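Local coordinates for protein sulfite dehydrogenase (Paracoccus pantotrophus, PDB 2XTS) that oxidises protein-bound sulfane sulfur as the molybdenum-cofactor subunit of the sulfane dehydrogenase SoxCD, working in complex with a haem c cytochrome, at residues A[134-138]-A[268-274]; A[262-266]-A[349-353]; A[284-290]-A[325-331]; A[304-310]-A[338-343]. All coordinates share one frame. Where two conformers were deposited one is given. Numbering follows the deposited sequence.

All four contacts involve the dimerisation domain, an E-set, immunoglobulin-like unit. Their centres lie 13 to 19 Å apart, and each draws on its large antiparallel sheet. Interactions 1 and 2 use opposite ends of strand 265-270, whose neighbour, strand 282-291, pairs with strand 325-333 in interaction 3. Interaction 4 joins the loop after strand 297-303 to strand 338-346. Along the chain, interactions 3 and 4 cross each other and both nest inside the loop closed by interaction 2. Interaction 1 alone reaches back 130 residues, to the molybdopterin-binding domain. Interactions 1, 2 and 4 also border the cytochrome, whereas interaction 3 borders a second copy of this protein.

Interaction 1 of 4, residues A[134-138]-A[268-274]; sequences EGCQY and ITSPSPQ
A helix N-terminus of the molybdopterin-binding domain meets the end of the first sheet strand of the dimerisation domain, so this is a buried interdomain contact. Gly135 is the N-cap residue. Its phi/psi of 134/137 would jam a CB against the preceding carbonyl, and such a CB would also clash with Gln274 OE1, so glycine is required. Cys136 to Tyr138 begin the helix, with Tyr138 N bonded to Gly135 O at 2.9 Å. Opposite, strand 268-270 ends in a classic beta bulge, where Thr269 and Ser270 both face Ser287; a cis peptide before Pro271 then turns the chain towards Gly135, whose CA lies 4.8 Å from Pro273 CA.

An amide suits Gln274 (chi1 m, chi2 t) because it offers both an acceptor and a donor: Gln274 OE1 accepts from Gln137 N at 3.3 Å, and Gln274 NE2 donates to OE1 of Gln137 (chi1 t, chi2 t) at 2.9 Å. That NE2 also bonds to Ala193 of the cytochrome, as does the Tyr138 hydroxyl. The small Cys136 (chi1 p) fits between Thr269 and Ser272, its SG 3.9 Å from Thr269 CA and 3.8 Å from Ser272 OG. Ser272, also p, donates from OG to Thr269 O at 2.7 Å. One water accepts from Cys136 N and Gln274 N, both at 3.0 Å, and donates to Gln274 OE1 at 2.8 Å and Ser272 OG at 2.7 Å.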
loop_
_atom_site.group_PDB
_atom_site.type_symbol
_atom_site.label_atom_id
_atom_site.label_comp_id
_atom_site.label_asym_id
_atom_site.label_seq_id
_atom_site.Cartn_x
_atom_site.Cartn_y
_atom_site.Cartn_z
ATOM N N GLU A 134 -6.763 -11.106 23.697
ATOM C CA GLU A 134 -7.863 -10.160 23.613
ATOM C C GLU A 134 -7.661 -9.160 22.476
ATOM O O GLU A 134 -6.983 -8.137 22.648
ATOM C CB GLU A 134 -7.954 -9.424 24.949
ATOM C CG GLU A 134 -8.218 -10.341 26.148
ATOM C CD GLU A 134 -8.077 -9.627 27.473
ATOM O OE1 GLU A 134 -8.637 -8.519 27.591
ATOM O OE2 GLU A 134 -7.397 -10.174 28.382
ATOM N N GLY A 135 -8.234 -9.459 21.317
ATOM C CA GLY A 135 -8.125 -8.590 20.153
ATOM C C GLY A 135 -7.794 -9.358 18.908
ATOM O O GLY A 135 -6.886 -10.182 18.929
ATOM N N CYS A 136 -8.460 -9.036 17.802
ATOM C CA CYS A 136 -8.168 -9.710 16.553
ATOM C C CYS A 136 -6.760 -9.418 16.038
ATOM O O CYS A 136 -6.216 -10.232 15.303
ATOM C CB CYS A 136 -9.223 -9.424 15.470
ATOM S SG CYS A 136 -9.383 -7.702 15.000
ATOM N N GLN A 137 -6.136 -8.311 16.432
ATOM C CA GLN A 137 -4.719 -8.128 16.105
ATOM C C GLN A 137 -3.934 -9.354 16.570
ATOM O O GLN A 137 -3.044 -9.863 15.869
ATOM C CB GLN A 137 -4.177 -6.881 16.808
ATOM C CG GLN A 137 -2.687 -6.708 16.646
ATOM C CD GLN A 137 -2.219 -5.285 16.824
ATOM O OE1 GLN A 137 -2.872 -4.509 17.526
ATOM N NE2 GLN A 137 -1.103 -4.940 16.192
ATOM N N TYR A 138 -4.271 -9.846 17.766
ATOM C CA TYR A 138 -3.521 -10.946 18.390
ATOM C C TYR A 138 -3.974 -12.317 17.905
ATOM O O TYR A 138 -3.166 -13.206 17.690
ATOM C CB TYR A 138 -3.622 -10.849 19.930
ATOM C CG TYR A 138 -3.200 -9.496 20.408
ATOM C CD1 TYR A 138 -1.868 -9.125 20.392
ATOM C CD2 TYR A 138 -4.129 -8.567 20.810
ATOM C CE1 TYR A 138 -1.480 -7.869 20.778
ATOM C CE2 TYR A 138 -3.750 -7.290 21.169
ATOM C CZ TYR A 138 -2.420 -6.959 21.170
ATOM O OH TYR A 138 -2.005 -5.698 21.508
ATOM N N ILE A 268 -14.291 -10.823 11.935
ATOM C CA ILE A 268 -14.843 -9.488 12.101
ATOM C C ILE A 268 -13.799 -8.619 12.810
ATOM O O ILE A 268 -13.403 -8.887 13.938
ATOM C CB ILE A 268 -16.169 -9.542 12.886
ATOM C CG1 ILE A 268 -17.240 -10.214 12.008
ATOM C CG2 ILE A 268 -16.614 -8.139 13.275
ATOM C CD1 ILE A 268 -18.505 -10.668 12.776
ATOM N N THR A 269 -13.348 -7.569 12.130
ATOM C CA THR A 269 -12.336 -6.672 12.686
ATOM C C THR A 269 -12.942 -5.542 13.497
ATOM O O THR A 269 -12.273 -4.995 14.356
ATOM C CB THR A 269 -11.420 -6.140 11.573
ATOM O OG1 THR A 269 -12.200 -5.475 10.576
ATOM C CG2 THR A 269 -10.695 -7.297 10.898
ATOM N N SER A 270 -14.202 -5.207 13.231
ATOM C CA SER A 270 -14.913 -4.296 14.094
ATOM C C SER A 270 -16.407 -4.514 13.999
ATOM O O SER A 270 -16.932 -4.751 12.952
ATOM C CB SER A 270 -14.594 -2.850 13.765
ATOM O OG SER A 270 -15.253 -2.458 12.587
ATOM N N PRO A 271 -17.082 -4.498 15.161
ATOM C CA PRO A 271 -16.558 -4.437 16.529
ATOM C C PRO A 271 -15.635 -5.612 16.827
ATOM O O PRO A 271 -15.775 -6.685 16.245
ATOM C CB PRO A 271 -17.822 -4.532 17.410
ATOM C CG PRO A 271 -18.943 -4.249 16.543
ATOM C CD PRO A 271 -18.543 -4.664 15.153
ATOM N N SER A 272 -14.701 -5.388 17.738
ATOM C CA SER A 272 -13.796 -6.427 18.211
ATOM C C SER A 272 -13.245 -5.932 19.554
ATOM O O SER A 272 -13.499 -4.789 19.931
ATOM C CB SER A 272 -12.689 -6.725 17.182
ATOM O OG SER A 272 -11.855 -5.587 16.993
ATOM N N PRO A 273 -12.461 -6.754 20.275
ATOM C CA PRO A 273 -12.069 -6.293 21.618
ATOM C C PRO A 273 -11.309 -4.966 21.683
ATOM O O PRO A 273 -11.482 -4.228 22.642
ATOM C CB PRO A 273 -11.213 -7.447 22.144
ATOM C CG PRO A 273 -11.837 -8.656 21.472
ATOM C CD PRO A 273 -12.176 -8.187 20.071
ATOM N N GLN A 274 -10.478 -4.671 20.688
ATOM C CA GLN A 274 -9.759 -3.408 20.624
ATOM C C GLN A 274 -10.589 -2.293 20.006
ATOM O O GLN A 274 -10.090 -1.181 19.898
ATOM C CB GLN A 274 -8.494 -3.576 19.771
ATOM C CG GLN A 274 -7.437 -4.512 20.337
ATOM C CD GLN A 274 -6.517 -5.011 19.252
ATOM O OE1 GLN A 274 -6.935 -5.797 18.398
ATOM N NE2 GLN A 274 -5.257 -4.537 19.254
HETATM O O HOH W 1 -9.700 -6.375 18.407
#

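Interaction 2 of 4, residues A[262-266]-A[349-353]; sequences MDAKS and GYVQP
The loop 349-353 passes steeply across segment 262-266, nearest at Ala264 and Gln352 (CA-CA 5.6 Å): loop-to-strand packing inside the dimerisation domain. Gly349 lies early in the loop after strand 338-346, at phi/psi 94/-7, where a CB would press on the preceding carbonyl. Tyr350 (chi1 t, chi2 -79°) sets its CD1 3.6 Å from Ala264 CB, a methyl small enough for close approach, and its OH 3.6 Å from Asp263 CB. A water accepts from Tyr350 OH at 2.6 Å and donates to Asp263 OD2 at 2.8 Å; the hydroxyl also bonds Asn371, while Asp263 has a hydrogen bond to Tyr156 and a salt bridge to Arg151, both of the cytochrome. The CA-to-CB bond of Val351 points away from 262-266; its side chain packs on Arg343. Gln352 stretches out, chi1 and chi2 both t; its CG packs 3.6 Å from Ala264 O, and its OE1 accepts from Ser266 OG (chi1 p) at 2.7 Å. A second water receives a weak 3.2 Å bond from Gln352 NE2 and donates to Ser266 O at 2.8 Å. The loop is thus fastened, ahead of helix 355-362, to edge strand 265-270 and to strand 338-346, where Gln352 is hydrogen-bonded to Ala344.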
loop_
_atom_site.group_PDB
_atom_site.type_symbol
_atom_site.label_atom_id
_atom_site.label_comp_id
_atom_site.label_asym_id
_atom_site.label_seq_id
_atom_site.Cartn_x
_atom_site.Cartn_y
_atom_site.Cartn_z
ATOM N N MET A 262 -3.660 -22.953 3.109
ATOM C CA MET A 262 -4.413 -22.286 4.157
ATOM C C MET A 262 -5.897 -22.294 3.757
ATOM O O MET A 262 -6.272 -21.809 2.694
ATOM C CB MET A 262 -3.890 -20.862 4.356
ATOM C CG MET A 262 -2.420 -20.774 4.708
ATOM S SD MET A 262 -2.001 -21.660 6.233
ATOM C CE MET A 262 -2.636 -20.536 7.476
ATOM N N ASP A 263 -6.753 -22.816 4.623
ATOM C CA ASP A 263 -8.167 -22.966 4.294
ATOM C C ASP A 263 -8.976 -21.676 4.535
ATOM O O ASP A 263 -8.532 -20.746 5.223
ATOM C CB ASP A 263 -8.762 -24.122 5.107
ATOM C CG ASP A 263 -8.183 -25.480 4.737
ATOM O OD1 ASP A 263 -7.835 -25.707 3.561
ATOM O OD2 ASP A 263 -8.103 -26.329 5.645
ATOM N N ALA A 264 -10.191 -21.645 3.986
ATOM C CA ALA A 264 -11.052 -20.471 4.077
ATOM C C ALA A 264 -11.255 -20.041 5.510
ATOM O O ALA A 264 -11.519 -20.857 6.396
ATOM C CB ALA A 264 -12.399 -20.730 3.404
ATOM N N LYS A 265 -11.174 -18.728 5.720
ATOM C CA LYS A 265 -11.154 -18.173 7.039
ATOM C C LYS A 265 -11.721 -16.758 6.994
ATOM O O LYS A 265 -11.733 -16.112 5.961
ATOM C CB LYS A 265 -9.699 -18.152 7.520
ATOM C CG LYS A 265 -9.486 -17.848 8.970
ATOM C CD LYS A 265 -8.063 -18.201 9.366
ATOM C CE LYS A 265 -7.708 -17.738 10.752
ATOM N NZ LYS A 265 -6.366 -18.231 11.188
ATOM N N SER A 266 -12.148 -16.265 8.138
ATOM C CA SER A 266 -12.629 -14.898 8.261
ATOM C C SER A 266 -12.563 -14.429 9.681
ATOM O O SER A 266 -12.532 -15.221 10.621
ATOM C CB SER A 266 -14.073 -14.748 7.789
ATOM O OG SER A 266 -14.989 -15.366 8.669
ATOM N N GLY A 349 -16.733 -24.402 -2.601
ATOM C CA GLY A 349 -17.897 -24.771 -1.792
ATOM C C GLY A 349 -17.562 -24.971 -0.320
ATOM O O GLY A 349 -18.432 -25.170 0.497
ATOM N N TYR A 350 -16.285 -24.932 0.021
ATOM C CA TYR A 350 -15.840 -25.036 1.408
ATOM C C TYR A 350 -16.396 -23.887 2.251
ATOM O O TYR A 350 -16.247 -22.707 1.883
ATOM C CB TYR A 350 -14.306 -25.045 1.433
ATOM C CG TYR A 350 -13.676 -25.210 2.791
ATOM C CD1 TYR A 350 -13.580 -24.142 3.672
ATOM C CD2 TYR A 350 -13.092 -26.411 3.169
ATOM C CE1 TYR A 350 -12.977 -24.285 4.907
ATOM C CE2 TYR A 350 -12.469 -26.563 4.391
ATOM C CZ TYR A 350 -12.406 -25.493 5.256
ATOM O OH TYR A 350 -11.787 -25.611 6.498
ATOM N N VAL A 351 -16.971 -24.258 3.387
ATOM C CA VAL A 351 -17.547 -23.357 4.363
ATOM C C VAL A 351 -16.686 -23.403 5.622
ATOM O O VAL A 351 -16.450 -24.467 6.206
ATOM C CB VAL A 351 -18.976 -23.748 4.724
ATOM C CG1 VAL A 351 -19.552 -22.761 5.736
ATOM C CG2 VAL A 351 -19.834 -23.852 3.450
ATOM N N GLN A 352 -16.185 -22.241 6.021
ATOM C CA GLN A 352 -15.394 -22.123 7.232
ATOM C C GLN A 352 -16.046 -22.863 8.406
ATOM O O GLN A 352 -17.175 -22.575 8.758
ATOM C CB GLN A 352 -15.202 -20.644 7.579
ATOM C CG GLN A 352 -14.229 -20.397 8.699
ATOM C CD GLN A 352 -14.208 -18.942 9.150
ATOM O OE1 GLN A 352 -14.894 -18.094 8.582
ATOM N NE2 GLN A 352 -13.408 -18.640 10.168
ATOM N N PRO A 353 -15.293 -23.767 9.060
ATOM C CA PRO A 353 -15.853 -24.555 10.149
ATOM C C PRO A 353 -15.805 -23.840 11.492
ATOM O O PRO A 353 -15.005 -22.914 11.686
ATOM C CB PRO A 353 -14.933 -25.782 10.188
ATOM C CG PRO A 353 -13.607 -25.252 9.789
ATOM C CD PRO A 353 -13.946 -24.251 8.699
HETATM O O HOH W 2 -10.333 -27.806 6.466
HETATM O O HOH W 3 -14.734 -16.279 11.911
#

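Interaction 3 of 4, residues A[284-290]-A[325-331]; sequences LVISGLA and TRFHLDI
Strands 284-290 and 325-331 run antiparallel in full register, their axes 4.7 Å apart at closest approach and their directions 148° apart, reflecting the sheet's twist. Hydrogen-bonded pairs Leu284-Ile331, Ile286-Leu329, Gly288-Phe327 and Ala290-Thr325 each form two backbone bonds, such as Ile331 N to Leu284 O at 3.0 Å.

The main hollow is at Gly288. With no side chain there, Phe327 (chi1 p, chi2 90°) folds its ring across the neighbouring strand, and Gly288 CA sits 3.8 Å from the ring centroid in a CH-pi contact; a CB would strike CZ. The small Ala290 fits beside the ring, its CB 4.3 Å from Phe327 CD2. Further along this face, bulkier Ile286 places its CD1 4.2 Å from Ile331 CG2.

On the reverse face, Arg326 (t, p, p) curls over the backbone. Its guanidinium lies against Leu289 CD2, 3.4 Å from NH2, and NH1 donates to Ser287 OG at 2.9 Å. Glu62 also bonds that hydroxyl, and Arg326 NE is hydrogen-bonded to Gly63 O. Val285 and Ser287 pack beside Phe109 and Arg111 of the second subunit. Such an aromatic-on-glycine antiparallel pair belongs here to the immunoglobulin-like, E-set sheet of the dimerisation domain.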
loop_
_atom_site.group_PDB
_atom_site.type_symbol
_atom_site.label_atom_id
_atom_site.label_comp_id
_atom_site.label_asym_id
_atom_site.label_seq_id
_atom_site.Cartn_x
_atom_site.Cartn_y
_atom_site.Cartn_z
ATOM N N LEU A 284 -24.573 0.761 13.012
ATOM C CA LEU A 284 -23.297 0.147 13.360
ATOM C C LEU A 284 -22.776 -0.570 12.142
ATOM O O LEU A 284 -23.497 -1.373 11.538
ATOM C CB LEU A 284 -23.500 -0.860 14.500
ATOM C CG LEU A 284 -22.281 -1.599 15.035
ATOM C CD1 LEU A 284 -21.321 -0.667 15.735
ATOM C CD2 LEU A 284 -22.722 -2.705 15.958
ATOM N N VAL A 285 -21.512 -0.301 11.797
ATOM C CA VAL A 285 -20.834 -1.032 10.731
ATOM C C VAL A 285 -20.132 -2.261 11.305
ATOM O O VAL A 285 -19.333 -2.167 12.234
ATOM C CB VAL A 285 -19.792 -0.137 10.032
ATOM C CG1 VAL A 285 -18.956 -0.979 9.040
ATOM C CG2 VAL A 285 -20.495 1.073 9.347
ATOM N N ILE A 286 -20.475 -3.428 10.779
ATOM C CA ILE A 286 -19.693 -4.640 10.997
ATOM C C ILE A 286 -18.762 -4.786 9.805
ATOM O O ILE A 286 -19.213 -4.839 8.668
ATOM C CB ILE A 286 -20.581 -5.906 11.171
ATOM C CG1 ILE A 286 -21.501 -5.693 12.397
ATOM C CG2 ILE A 286 -19.706 -7.149 11.235
ATOM C CD1 ILE A 286 -22.449 -6.816 12.657
ATOM N N SER A 287 -17.458 -4.806 10.073
ATOM C CA SER A 287 -16.436 -4.892 9.024
ATOM C C SER A 287 -15.554 -6.098 9.300
ATOM O O SER A 287 -15.289 -6.401 10.457
ATOM C CB SER A 287 -15.568 -3.638 9.050
ATOM O OG SER A 287 -14.610 -3.644 8.024
ATOM N N GLY A 288 -15.086 -6.761 8.246
ATOM C CA GLY A 288 -14.102 -7.790 8.465
ATOM C C GLY A 288 -13.411 -8.265 7.224
ATOM O O GLY A 288 -13.618 -7.755 6.120
ATOM N N LEU A 289 -12.564 -9.271 7.449
ATOM C CA LEU A 289 -11.735 -9.852 6.411
ATOM C C LEU A 289 -12.051 -11.342 6.219
ATOM O O LEU A 289 -12.317 -12.055 7.176
ATOM C CB LEU A 289 -10.255 -9.742 6.775
ATOM C CG LEU A 289 -9.683 -8.334 6.712
ATOM C CD1 LEU A 289 -8.368 -8.260 7.478
ATOM C CD2 LEU A 289 -9.559 -7.912 5.259
ATOM N N ALA A 290 -12.031 -11.783 4.970
ATOM C CA ALA A 290 -12.178 -13.202 4.628
ATOM C C ALA A 290 -11.124 -13.535 3.577
ATOM O O ALA A 290 -10.734 -12.659 2.794
ATOM C CB ALA A 290 -13.559 -13.486 4.092
ATOM N N THR A 325 -10.075 -10.283 1.433
ATOM C CA THR A 325 -11.340 -9.800 0.908
ATOM C C THR A 325 -12.091 -9.115 2.041
ATOM O O THR A 325 -12.239 -9.681 3.122
ATOM C CB THR A 325 -12.129 -11.003 0.349
ATOM O OG1 THR A 325 -11.292 -11.711 -0.574
ATOM C CG2 THR A 325 -13.428 -10.584 -0.335
ATOM N N ARG A 326 -12.565 -7.902 1.787
ATOM C CA ARG A 326 -13.268 -7.107 2.784
ATOM C C ARG A 326 -14.749 -7.346 2.689
ATOM O O ARG A 326 -15.288 -7.354 1.601
ATOM C CB ARG A 326 -12.971 -5.639 2.534
ATOM C CG ARG A 326 -13.678 -4.655 3.471
ATOM C CD ARG A 326 -13.357 -4.797 4.962
ATOM N NE ARG A 326 -11.915 -4.721 5.206
ATOM C CZ ARG A 326 -11.340 -4.803 6.399
ATOM N NH1 ARG A 326 -12.060 -4.978 7.498
ATOM N NH2 ARG A 326 -10.021 -4.770 6.494
ATOM N N PHE A 327 -15.403 -7.550 3.830
ATOM C CA PHE A 327 -16.867 -7.639 3.882
ATOM C C PHE A 327 -17.447 -6.670 4.880
ATOM O O PHE A 327 -16.789 -6.267 5.846
ATOM C CB PHE A 327 -17.370 -9.071 4.198
ATOM C CG PHE A 327 -17.041 -9.567 5.588
ATOM C CD1 PHE A 327 -17.910 -9.346 6.651
ATOM C CD2 PHE A 327 -15.874 -10.274 5.832
ATOM C CE1 PHE A 327 -17.600 -9.806 7.925
ATOM C CE2 PHE A 327 -15.564 -10.746 7.113
ATOM C CZ PHE A 327 -16.417 -10.513 8.150
ATOM N N HIS A 328 -18.702 -6.293 4.633
ATOM C CA HIS A 328 -19.436 -5.389 5.505
ATOM C C HIS A 328 -20.867 -5.843 5.681
ATOM O O HIS A 328 -21.479 -6.380 4.760
ATOM C CB HIS A 328 -19.509 -3.974 4.952
ATOM C CG HIS A 328 -18.189 -3.284 4.868
ATOM N ND1 HIS A 328 -17.519 -2.759 5.953
ATOM C CD2 HIS A 328 -17.428 -3.004 3.787
ATOM C CE1 HIS A 328 -16.379 -2.222 5.539
ATOM N NE2 HIS A 328 -16.302 -2.361 4.231
ATOM N N LEU A 329 -21.392 -5.590 6.873
ATOM C CA LEU A 329 -22.822 -5.715 7.143
ATOM C C LEU A 329 -23.197 -4.549 8.028
ATOM O O LEU A 329 -22.599 -4.337 9.081
ATOM C CB LEU A 329 -23.185 -7.042 7.833
ATOM C CG LEU A 329 -24.681 -7.298 8.094
ATOM C CD1 LEU A 329 -25.387 -7.680 6.797
ATOM C CD2 LEU A 329 -24.950 -8.342 9.158
ATOM N N ASP A 330 -24.172 -3.759 7.571
ATOM C CA ASP A 330 -24.654 -2.636 8.334
ATOM C C ASP A 330 -25.872 -3.054 9.117
ATOM O O ASP A 330 -26.808 -3.606 8.547
ATOM C CB ASP A 330 -24.942 -1.490 7.383
ATOM C CG ASP A 330 -23.686 -1.054 6.636
ATOM O OD1 ASP A 330 -22.749 -0.609 7.332
ATOM O OD2 ASP A 330 -23.643 -1.131 5.379
ATOM N N ILE A 331 -25.853 -2.796 10.422
ATOM C CA ILE A 331 -27.016 -3.100 11.278
ATOM C C ILE A 331 -27.470 -1.885 12.078
ATOM O O ILE A 331 -26.794 -0.859 12.129
ATOM C CB ILE A 331 -26.743 -4.309 12.227
ATOM C CG1 ILE A 331 -25.759 -3.939 13.351
ATOM C CG2 ILE A 331 -26.261 -5.516 11.425
ATOM C CD1 ILE A 331 -25.752 -4.935 14.528
#

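Interaction 4 of 4, residues A[304-310]-A[338-343]; sequences LDGGKNW and MLLQSR
Trp310 (chi1 m, chi2 90°) lays its indole flat against the guanidinium of Arg343: the two centres are 3.7 Å apart with planes at 22°, and Arg343 CZ stands 3.7 Å from the centroid of the five-membered ring, only 7° off its normal, a cation-pi stack. Arginine suits this place because its flat charged group can cover the ring while its NH2 still forms a salt bridge to Asp301 and a hydrogen bond to Cys164 O of the cytochrome. Trp310 CH2 is 3.4 Å from Gln341 OE1.

The loop 304-310 links two strands of the immunoglobulin-like sheet and turns back along strand 338-343. Leu339 N donates to Leu304 O at 2.9 Å and Gly306 N to Leu339 O at 2.9 Å, around a single Asp305-Leu339 bridge. A CB on Gly306 (phi 73°) would be tight against Leu339 CD1, and one on Gly307 against Gln341 OE1; Gly307's backbone angles (98/8) alone call for glycine. Asp305 (chi1 p) fastens the turn, its OD1 accepting from Asn309 N at 2.9 Å. Leu304 CD2 packs on Leu340 CD2 at 3.6 Å. A water donates to Gly306 O at 2.9 Å and accepts from Gln341 NE2 at 3.1 Å; Thr375 also bonds that amide.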
loop_
_atom_site.group_PDB
_atom_site.type_symbol
_atom_site.label_atom_id
_atom_site.label_comp_id
_atom_site.label_asym_id
_atom_site.label_seq_id
_atom_site.Cartn_x
_atom_site.Cartn_y
_atom_site.Cartn_z
ATOM N N LEU A 304 -25.380 -12.516 14.416
ATOM C CA LEU A 304 -25.384 -11.704 15.616
ATOM C C LEU A 304 -25.739 -12.486 16.870
ATOM O O LEU A 304 -25.745 -11.902 17.958
ATOM C CB LEU A 304 -26.389 -10.545 15.471
ATOM C CG LEU A 304 -26.376 -9.766 14.145
ATOM C CD1 LEU A 304 -27.406 -8.659 14.229
ATOM C CD2 LEU A 304 -24.973 -9.224 13.820
ATOM N N ASP A 305 -26.081 -13.771 16.703
ATOM C CA ASP A 305 -26.647 -14.563 17.788
ATOM C C ASP A 305 -25.940 -15.893 17.961
ATOM O O ASP A 305 -26.535 -16.888 18.359
ATOM C CB ASP A 305 -28.170 -14.713 17.604
ATOM C CG ASP A 305 -28.566 -15.446 16.349
ATOM O OD1 ASP A 305 -27.695 -15.961 15.618
ATOM O OD2 ASP A 305 -29.806 -15.540 16.131
ATOM N N GLY A 306 -24.638 -15.913 17.694
ATOM C CA GLY A 306 -23.804 -17.089 17.974
ATOM C C GLY A 306 -23.997 -18.270 17.054
ATOM O O GLY A 306 -23.680 -19.398 17.422
ATOM N N GLY A 307 -24.532 -18.006 15.860
ATOM C CA GLY A 307 -24.710 -19.028 14.851
ATOM C C GLY A 307 -26.092 -19.642 14.761
ATOM O O GLY A 307 -26.282 -20.567 14.006
ATOM N N LYS A 308 -27.053 -19.090 15.483
ATOM C CA LYS A 308 -28.438 -19.546 15.348
ATOM C C LYS A 308 -29.029 -19.071 14.019
ATOM O O LYS A 308 -29.842 -19.766 13.412
ATOM C CB LYS A 308 -29.284 -19.042 16.516
ATOM C CG LYS A 308 -28.973 -19.700 17.830
ATOM C CD LYS A 308 -29.883 -19.168 18.920
ATOM C CE LYS A 308 -29.707 -19.924 20.214
ATOM N NZ LYS A 308 -30.708 -19.491 21.223
ATOM N N ASN A 309 -28.642 -17.865 13.605
ATOM C CA ASN A 309 -29.140 -17.278 12.371
ATOM C C ASN A 309 -28.068 -16.466 11.683
ATOM O O ASN A 309 -27.264 -15.787 12.337
ATOM C CB ASN A 309 -30.339 -16.385 12.620
ATOM C CG ASN A 309 -31.507 -17.133 13.244
ATOM O OD1 ASN A 309 -31.679 -17.121 14.470
ATOM N ND2 ASN A 309 -32.265 -17.811 12.418
ATOM N N TRP A 310 -28.050 -16.582 10.367
ATOM C CA TRP A 310 -27.027 -15.951 9.538
ATOM C C TRP A 310 -27.630 -15.036 8.501
ATOM O O TRP A 310 -28.685 -15.324 7.972
ATOM C CB TRP A 310 -26.218 -17.030 8.818
ATOM C CG TRP A 310 -25.483 -17.960 9.742
ATOM C CD1 TRP A 310 -25.941 -19.133 10.267
ATOM C CD2 TRP A 310 -24.155 -17.790 10.242
ATOM N NE1 TRP A 310 -24.991 -19.697 11.060
ATOM C CE2 TRP A 310 -23.888 -18.884 11.079
ATOM C CE3 TRP A 310 -23.174 -16.803 10.082
ATOM C CZ2 TRP A 310 -22.675 -19.044 11.729
ATOM C CZ3 TRP A 310 -21.967 -16.960 10.744
ATOM C CH2 TRP A 310 -21.735 -18.073 11.565
ATOM N N MET A 338 -24.736 -9.209 21.905
ATOM C CA MET A 338 -24.661 -9.979 20.679
ATOM C C MET A 338 -23.519 -10.970 20.771
ATOM O O MET A 338 -22.579 -10.768 21.549
ATOM C CB MET A 338 -24.459 -9.085 19.443
ATOM C CG MET A 338 -25.546 -8.045 19.232
ATOM S SD MET A 338 -25.301 -7.075 17.742
ATOM C CE MET A 338 -23.901 -6.047 18.203
ATOM N N LEU A 339 -23.634 -12.043 19.997
ATOM C CA LEU A 339 -22.539 -12.976 19.786
ATOM C C LEU A 339 -22.234 -12.956 18.300
ATOM O O LEU A 339 -22.870 -13.637 17.494
ATOM C CB LEU A 339 -22.904 -14.374 20.274
ATOM C CG LEU A 339 -22.981 -14.527 21.794
ATOM C CD1 LEU A 339 -23.702 -15.834 22.123
ATOM C CD2 LEU A 339 -21.610 -14.446 22.472
ATOM N N LEU A 340 -21.238 -12.156 17.939
ATOM C CA LEU A 340 -20.928 -11.943 16.527
ATOM C C LEU A 340 -20.046 -13.056 16.000
ATOM O O LEU A 340 -19.065 -13.428 16.645
ATOM C CB LEU A 340 -20.182 -10.621 16.313
ATOM C CG LEU A 340 -20.838 -9.328 16.768
ATOM C CD1 LEU A 340 -19.910 -8.172 16.507
ATOM C CD2 LEU A 340 -22.178 -9.134 16.073
ATOM N N GLN A 341 -20.363 -13.539 14.803
ATOM C CA GLN A 341 -19.533 -14.502 14.098
ATOM C C GLN A 341 -19.556 -14.205 12.609
ATOM O O GLN A 341 -20.554 -13.681 12.092
ATOM C CB GLN A 341 -20.060 -15.918 14.291
ATOM C CG GLN A 341 -20.062 -16.431 15.709
ATOM C CD GLN A 341 -20.522 -17.860 15.811
ATOM O OE1 GLN A 341 -21.244 -18.358 14.959
ATOM N NE2 GLN A 341 -20.069 -18.539 16.867
ATOM N N SER A 342 -18.476 -14.569 11.924
ATOM C CA SER A 342 -18.443 -14.550 10.490
ATOM C C SER A 342 -18.017 -15.923 9.978
ATOM O O SER A 342 -17.216 -16.629 10.617
ATOM C CB SER A 342 -17.536 -13.444 9.972
ATOM O OG SER A 342 -16.197 -13.575 10.414
ATOM N N ARG A 343 -18.547 -16.285 8.819
ATOM C CA ARG A 343 -18.306 -17.601 8.212
ATOM C C ARG A 343 -18.062 -17.429 6.715
ATOM O O ARG A 343 -18.984 -17.049 5.979
ATOM C CB ARG A 343 -19.506 -18.512 8.461
ATOM C CG ARG A 343 -19.422 -19.903 7.908
ATOM C CD ARG A 343 -20.708 -20.661 8.265
ATOM N NE ARG A 343 -21.880 -20.146 7.552
ATOM C CZ ARG A 343 -23.137 -20.528 7.774
ATOM N NH1 ARG A 343 -23.416 -21.398 8.737
ATOM N NH2 ARG A 343 -24.127 -20.010 7.055
HETATM O O HOH W 4 -21.463 -21.215 17.335
#